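Local coordinates for predicted phosphatase, HAD family (Clostridium acetobutylicum, PDB 3MC1), which is a predicted phosphatase of the haloacid dehalogenase (HAD) family and probably hydrolyses phosphate esters, although its natural substrate is not established, at residues L8-G13 / I165-Y170; D12-D17 / V185-G190. All blocks are in the same frame, centred on the assembly; numbering follows the deposited sequence.

Contact 1 of 2, residues L8-G13 / I165-Y170; sequences LFDLDG and IGDREY. With NA (sodium ion), chain C.
Asp10 and Asp167 reach one sodium ion by different torsions. In Asp10, CG stands anti to the backbone N (chi1 -179°), which carries OD2 forward to the ion; in Asp167, CG sits between the backbone N and the carbonyl carbon (chi1 61°), folding the short side chain back over Gly13. The two carboxylates end up nearly coplanar, and the metal lies between their near oxygens, 2.1 Å from Asp10 OD2 and 2.3 Å from Asp167 OD1. Asp12 sends its carboxylate to Ser18 and Lys111 and gives its backbone O instead, 2.2 Å from the sodium; two waters are also bound. Water 1 donates a hydrogen bond to Asp167 OD2, so both oxygens of that carboxylate serve the site, and the N-H of Phe189 also holds OD2. On the far oxygen of Asp10, OD1, Thr109 supplies a hydrogen bond. Gly13 packs against Asp167, its O 3.4 Å from Asp167 CB. Before the metal site in sequence, the backbones pair as parallel strands: Ile165 N donates to Leu8 O at 2.8 Å, and Asp10 N to Ile165 O at 3.0 Å. Phe9 and Ile165 lie side by side on one face of the sheet, Phe9 CD1 3.9 Å from Ile165 CB. Acidic residues gathered round a cation at the C-terminal ends of two adjacent parallel strands match the HAD active site, and the DxDxT pattern that starts at Asp10 is consistent with that role; magnesium is the usual metal in the family.

Contact 2 of 2, residues D12-D17 / V185-G190; sequences DGTLTD and VTYGFG. With NA (sodium ion), chain C.
The carbonyl O of Thr14 takes a hydrogen bond from Tyr187 OH at 2.8 Å, the shortest polar link between 12-17 and 185-190. The hydroxyl comes in within the carbonyl plane, onto a lone pair, and the same oxygen lies in the plane of the tyrosine ring at its edge, 3.4 Å from Tyr187 CE1. Tyr187 gets there with CG between its backbone N and carbonyl carbon (chi1 60°), which swings the ring back from the turn toward the other loop. One methyl of Val185, CG2, rests on a face of this ring, offset toward the rim, and the ring of Tyr88 meets Tyr187 edge-to-face.

The two backbones come nearest at Gly13 and Gly188, where Gly13 O approaches Gly188 CA at 3.3 Å in a CA-H...O contact. From the other end of the turn Phe189 brings its ring edge-on: Phe189 CD2 lies 3.5 Å from Gly13 CA, and Gly13 N is near the plane of the ring. Further along the same ring, Phe189 CZ sits 3.5 Å from Asp17 OD1, with carboxylate and ring planes 56° apart, an approach consistent with a weak attraction between the carboxylate and the ring's C-H edge; Asp17 OD2 also has a long, weak ion pair with Lys86. Within 12-17, Gly13 N bonds to Thr16 O at 2.9 Å and closes the loop on itself.

Gly13 O is buried with no conventional hydrogen-bond partner in the model, so the CA-H of Gly188 probably gives it modest electrostatic relief. One conventional hydrogen bond, from Tyr187, and otherwise weak C-H contacts join the loops, which probably helps to hold in place the peptide next to Asp12 O, the carbonyl that binds the sodium.

Overall arrangement
From the N terminus, strand 6-9 leads into the loop 10-17, and both contacts begin there, sharing Asp12 and Gly13. The chain then runs through the helices from 19-31 to 144-155 and strands 104-109 and 131-135 before 165-170 returns beside its starting strand, closing contact 1 over 151 intervening residues. Past helix 169-176 and strand 182-185, segment 185-190 closes contact 2. Contact 2 both starts and ends later than contact 1, so the two closures cross. Strand 6-9 pairs with 162-166, which in turn neighbours 182-185, so the loops after these three neighbouring strands gather at one end of the parallel sheet, two of them supplying the protein's sodium ligands.

Contact 1 of 2, residues L8-G13 / I165-Y170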
loop_
_atom_site.group_PDB
_atom_site.type_symbol
_atom_site.label_atom_id
_atom_site.label_comp_id
_atom_site.label_asym_id
_atom_site.label_seq_id
_atom_site.Cartn_x
_atom_site.Cartn_y
_atom_site.Cartn_z
ATOM N N LEU A 8 -8.024 7.414 3.672
ATOM C CA LEU A 8 -6.695 7.112 3.133
ATOM C C LEU A 8 -6.624 5.618 2.791
ATOM O O LEU A 8 -7.124 4.778 3.532
ATOM C CB LEU A 8 -5.605 7.469 4.151
ATOM C CG LEU A 8 -5.153 8.937 4.216
ATOM C CD1 LEU A 8 -6.322 9.842 4.606
ATOM C CD2 LEU A 8 -3.996 9.078 5.214
ATOM N N PHE A 9 -6.005 5.304 1.656
ATOM C CA PHE A 9 -5.877 3.930 1.177
ATOM C C PHE A 9 -4.423 3.608 0.874
ATOM O O PHE A 9 -3.679 4.469 0.389
ATOM C CB PHE A 9 -6.607 3.735 -0.161
ATOM C CG PHE A 9 -8.116 3.864 -0.101
ATOM C CD1 PHE A 9 -8.918 2.735 0.031
ATOM C CD2 PHE A 9 -8.727 5.106 -0.265
ATOM C CE1 PHE A 9 -10.321 2.843 -0.016
ATOM C CE2 PHE A 9 -10.117 5.226 -0.310
ATOM C CZ PHE A 9 -10.916 4.095 -0.190
ATOM N N ASP A 10 -4.017 2.373 1.142
ATOM C CA ASP A 10 -2.675 1.968 0.745
ATOM C C ASP A 10 -2.922 1.581 -0.714
ATOM O O ASP A 10 -4.079 1.547 -1.154
ATOM C CB ASP A 10 -2.178 0.764 1.539
ATOM C CG ASP A 10 -0.765 0.363 1.143
ATOM O OD1 ASP A 10 0.059 1.269 0.866
ATOM O OD2 ASP A 10 -0.476 -0.852 1.106
ATOM N N LEU A 11 -1.867 1.298 -1.474
ATOM C CA LEU A 11 -2.026 0.952 -2.883
ATOM C C LEU A 11 -2.000 -0.552 -3.159
ATOM O O LEU A 11 -3.030 -1.148 -3.462
ATOM C CB LEU A 11 -0.942 1.664 -3.717
ATOM C CG LEU A 11 -0.898 1.447 -5.236
ATOM C CD1 LEU A 11 -2.281 1.565 -5.881
ATOM C CD2 LEU A 11 0.034 2.493 -5.844
ATOM N N ASP A 12 -0.814 -1.152 -3.066
ATOM C CA ASP A 12 -0.642 -2.584 -3.296
ATOM C C ASP A 12 -1.420 -3.404 -2.268
ATOM O O ASP A 12 -1.295 -3.176 -1.073
ATOM C CB ASP A 12 0.846 -2.971 -3.208
ATOM C CG ASP A 12 1.706 -2.257 -4.240
ATOM O OD1 ASP A 12 1.316 -2.222 -5.430
ATOM O OD2 ASP A 12 2.776 -1.736 -3.862
ATOM N N GLY A 13 -2.213 -4.362 -2.739
ATOM C CA GLY A 13 -2.972 -5.204 -1.829
ATOM C C GLY A 13 -4.276 -4.619 -1.306
ATOM O O GLY A 13 -5.009 -5.284 -0.568
ATOM N N ILE A 165 -7.178 2.675 5.348
ATOM C CA ILE A 165 -7.558 1.363 4.829
ATOM C C ILE A 165 -6.295 0.665 4.308
ATOM O O ILE A 165 -5.576 1.226 3.471
ATOM C CB ILE A 165 -8.579 1.472 3.657
ATOM C CG1 ILE A 165 -9.972 1.913 4.156
ATOM C CG2 ILE A 165 -8.772 0.094 3.030
ATOM C CD1 ILE A 165 -9.982 3.086 5.058
ATOM N N GLY A 166 -6.033 -0.549 4.798
ATOM C CA GLY A 166 -4.853 -1.289 4.373
ATOM C C GLY A 166 -5.045 -2.791 4.542
ATOM O O GLY A 166 -6.020 -3.219 5.167
ATOM N N ASP A 167 -4.115 -3.586 4.006
ATOM C CA ASP A 167 -4.199 -5.044 4.080
ATOM C C ASP A 167 -3.162 -5.703 4.991
ATOM O O ASP A 167 -3.265 -6.897 5.288
ATOM C CB ASP A 167 -4.084 -5.646 2.664
ATOM C CG ASP A 167 -2.758 -5.314 1.981
ATOM O OD1 ASP A 167 -2.372 -4.118 1.948
ATOM O OD2 ASP A 167 -2.099 -6.254 1.464
ATOM N N ARG A 168 -2.181 -4.926 5.453
ATOM C CA ARG A 168 -1.116 -5.467 6.294
ATOM C C ARG A 168 -1.039 -4.823 7.681
ATOM O O ARG A 168 -1.589 -3.747 7.921
ATOM C CB ARG A 168 0.237 -5.297 5.589
ATOM C CG ARG A 168 0.314 -5.863 4.165
ATOM C CD ARG A 168 0.192 -7.377 4.143
ATOM N NE ARG A 168 1.258 -8.034 4.898
ATOM C CZ ARG A 168 2.510 -8.181 4.472
ATOM N NH1 ARG A 168 2.872 -7.722 3.279
ATOM N NH2 ARG A 168 3.407 -8.778 5.247
ATOM N N GLU A 169 -0.335 -5.488 8.588
ATOM C CA GLU A 169 -0.167 -4.986 9.947
ATOM C C GLU A 169 0.533 -3.630 9.921
ATOM O O GLU A 169 0.325 -2.806 10.803
ATOM C CB GLU A 169 0.667 -5.968 10.766
ATOM C CG GLU A 169 2.095 -6.113 10.265
ATOM C CD GLU A 169 2.926 -7.026 11.143
ATOM O OE1 GLU A 169 2.929 -6.820 12.378
ATOM O OE2 GLU A 169 3.579 -7.944 10.598
ATOM N N TYR A 170 1.361 -3.410 8.903
ATOM C CA TYR A 170 2.091 -2.155 8.757
ATOM C C TYR A 170 1.127 -0.983 8.607
ATOM O O TYR A 170 1.397 0.131 9.077
ATOM C CB TYR A 170 3.007 -2.237 7.540
ATOM C CG TYR A 170 3.950 -3.415 7.604
ATOM C CD1 TYR A 170 4.983 -3.451 8.539
ATOM C CD2 TYR A 170 3.782 -4.518 6.764
ATOM C CE1 TYR A 170 5.829 -4.554 8.641
ATOM C CE2 TYR A 170 4.622 -5.633 6.857
ATOM C CZ TYR A 170 5.644 -5.643 7.801
ATOM O OH TYR A 170 6.476 -6.737 7.910
HETATM NA NA NA C . -0.614 -2.959 1.057
HETATM O O HOH W 1 0.163 -5.136 0.515
HETATM O O HOH W 2 0.542 -2.617 2.910
#

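Contact 2 of 2, residues D12-D17 / V185-G190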
loop_
_atom_site.group_PDB
_atom_site.type_symbol
_atom_site.label_atom_id
_atom_site.label_comp_id
_atom_site.label_asym_id
_atom_site.label_seq_id
_atom_site.Cartn_x
_atom_site.Cartn_y
_atom_site.Cartn_z
ATOM N N ASP A 12 -0.814 -1.152 -3.066
ATOM C CA ASP A 12 -0.642 -2.584 -3.296
ATOM C C ASP A 12 -1.420 -3.404 -2.268
ATOM O O ASP A 12 -1.295 -3.176 -1.073
ATOM C CB ASP A 12 0.846 -2.971 -3.208
ATOM C CG ASP A 12 1.706 -2.257 -4.240
ATOM O OD1 ASP A 12 1.316 -2.222 -5.430
ATOM O OD2 ASP A 12 2.776 -1.736 -3.862
ATOM N N GLY A 13 -2.213 -4.362 -2.739
ATOM C CA GLY A 13 -2.972 -5.204 -1.829
ATOM C C GLY A 13 -4.276 -4.619 -1.306
ATOM O O GLY A 13 -5.009 -5.284 -0.568
ATOM N N THR A 14 -4.566 -3.376 -1.665
ATOM C CA THR A 14 -5.794 -2.729 -1.225
ATOM C C THR A 14 -6.561 -2.242 -2.444
ATOM O O THR A 14 -7.756 -2.523 -2.595
ATOM C CB THR A 14 -5.499 -1.534 -0.299
ATOM O OG1 THR A 14 -4.900 -2.007 0.912
ATOM C CG2 THR A 14 -6.787 -0.799 0.041
ATOM N N LEU A 15 -5.876 -1.511 -3.318
ATOM C CA LEU A 15 -6.515 -1.012 -4.526
ATOM C C LEU A 15 -6.159 -1.890 -5.723
ATOM O O LEU A 15 -6.999 -2.152 -6.591
ATOM C CB LEU A 15 -6.090 0.434 -4.793
ATOM C CG LEU A 15 -6.509 1.487 -3.763
ATOM C CD1 LEU A 15 -5.917 2.838 -4.135
ATOM C CD2 LEU A 15 -8.037 1.561 -3.698
ATOM N N THR A 16 -4.921 -2.371 -5.754
ATOM C CA THR A 16 -4.459 -3.193 -6.871
ATOM C C THR A 16 -3.833 -4.521 -6.442
ATOM O O THR A 16 -3.157 -4.598 -5.422
ATOM C CB THR A 16 -3.391 -2.427 -7.701
ATOM O OG1 THR A 16 -2.298 -2.064 -6.845
ATOM C CG2 THR A 16 -3.975 -1.161 -8.283
ATOM N N ASP A 17 -4.087 -5.561 -7.231
ATOM C CA ASP A 17 -3.512 -6.889 -7.010
ATOM C C ASP A 17 -2.230 -6.812 -7.834
ATOM O O ASP A 17 -2.218 -7.152 -9.021
ATOM C CB ASP A 17 -4.429 -7.974 -7.579
ATOM C CG ASP A 17 -3.904 -9.374 -7.332
ATOM O OD1 ASP A 17 -2.778 -9.518 -6.794
ATOM O OD2 ASP A 17 -4.623 -10.334 -7.677
ATOM N N VAL A 185 -8.219 -5.047 5.380
ATOM C CA VAL A 185 -8.930 -5.891 4.424
ATOM C C VAL A 185 -8.140 -7.184 4.276
ATOM O O VAL A 185 -6.911 -7.164 4.284
ATOM C CB VAL A 185 -9.082 -5.193 3.049
ATOM C CG1 VAL A 185 -9.732 -3.818 3.250
ATOM C CG2 VAL A 185 -7.729 -5.065 2.364
ATOM N N THR A 186 -8.848 -8.305 4.149
ATOM C CA THR A 186 -8.194 -9.603 4.023
ATOM C C THR A 186 -8.118 -10.146 2.602
ATOM O O THR A 186 -7.610 -11.245 2.397
ATOM C CB THR A 186 -8.879 -10.676 4.912
ATOM O OG1 THR A 186 -10.273 -10.739 4.592
ATOM C CG2 THR A 186 -8.707 -10.339 6.402
ATOM N N TYR A 187 -8.623 -9.397 1.624
ATOM C CA TYR A 187 -8.559 -9.855 0.240
ATOM C C TYR A 187 -7.194 -9.517 -0.350
ATOM O O TYR A 187 -6.912 -9.816 -1.509
ATOM C CB TYR A 187 -9.693 -9.231 -0.598
ATOM C CG TYR A 187 -9.694 -7.717 -0.677
ATOM C CD1 TYR A 187 -8.796 -7.031 -1.506
ATOM C CD2 TYR A 187 -10.594 -6.965 0.083
ATOM C CE1 TYR A 187 -8.803 -5.630 -1.572
ATOM C CE2 TYR A 187 -10.608 -5.574 0.024
ATOM C CZ TYR A 187 -9.716 -4.911 -0.798
ATOM O OH TYR A 187 -9.726 -3.537 -0.810
ATOM N N GLY A 188 -6.339 -8.907 0.464
ATOM C CA GLY A 188 -5.018 -8.530 -0.004
ATOM C C GLY A 188 -3.929 -9.513 0.382
ATOM O O GLY A 188 -4.100 -10.719 0.261
ATOM N N PHE A 189 -2.814 -9.000 0.876
ATOM C CA PHE A 189 -1.707 -9.869 1.239
ATOM C C PHE A 189 -1.496 -10.040 2.738
ATOM O O PHE A 189 -0.454 -10.518 3.179
ATOM C CB PHE A 189 -0.453 -9.361 0.536
ATOM C CG PHE A 189 -0.609 -9.301 -0.955
ATOM C CD1 PHE A 189 -0.412 -10.439 -1.733
ATOM C CD2 PHE A 189 -1.063 -8.139 -1.573
ATOM C CE1 PHE A 189 -0.674 -10.419 -3.105
ATOM C CE2 PHE A 189 -1.328 -8.107 -2.941
ATOM C CZ PHE A 189 -1.135 -9.249 -3.708
ATOM N N GLY A 190 -2.503 -9.654 3.512
ATOM C CA GLY A 190 -2.440 -9.797 4.955
ATOM C C GLY A 190 -3.565 -10.730 5.372
ATOM O O GLY A 190 -4.556 -10.859 4.654
HETATM NA NA NA C . -0.614 -2.959 1.057
HETATM O O HOH W 1 0.163 -5.136 0.515
HETATM O O HOH W 2 0.542 -2.617 2.910
#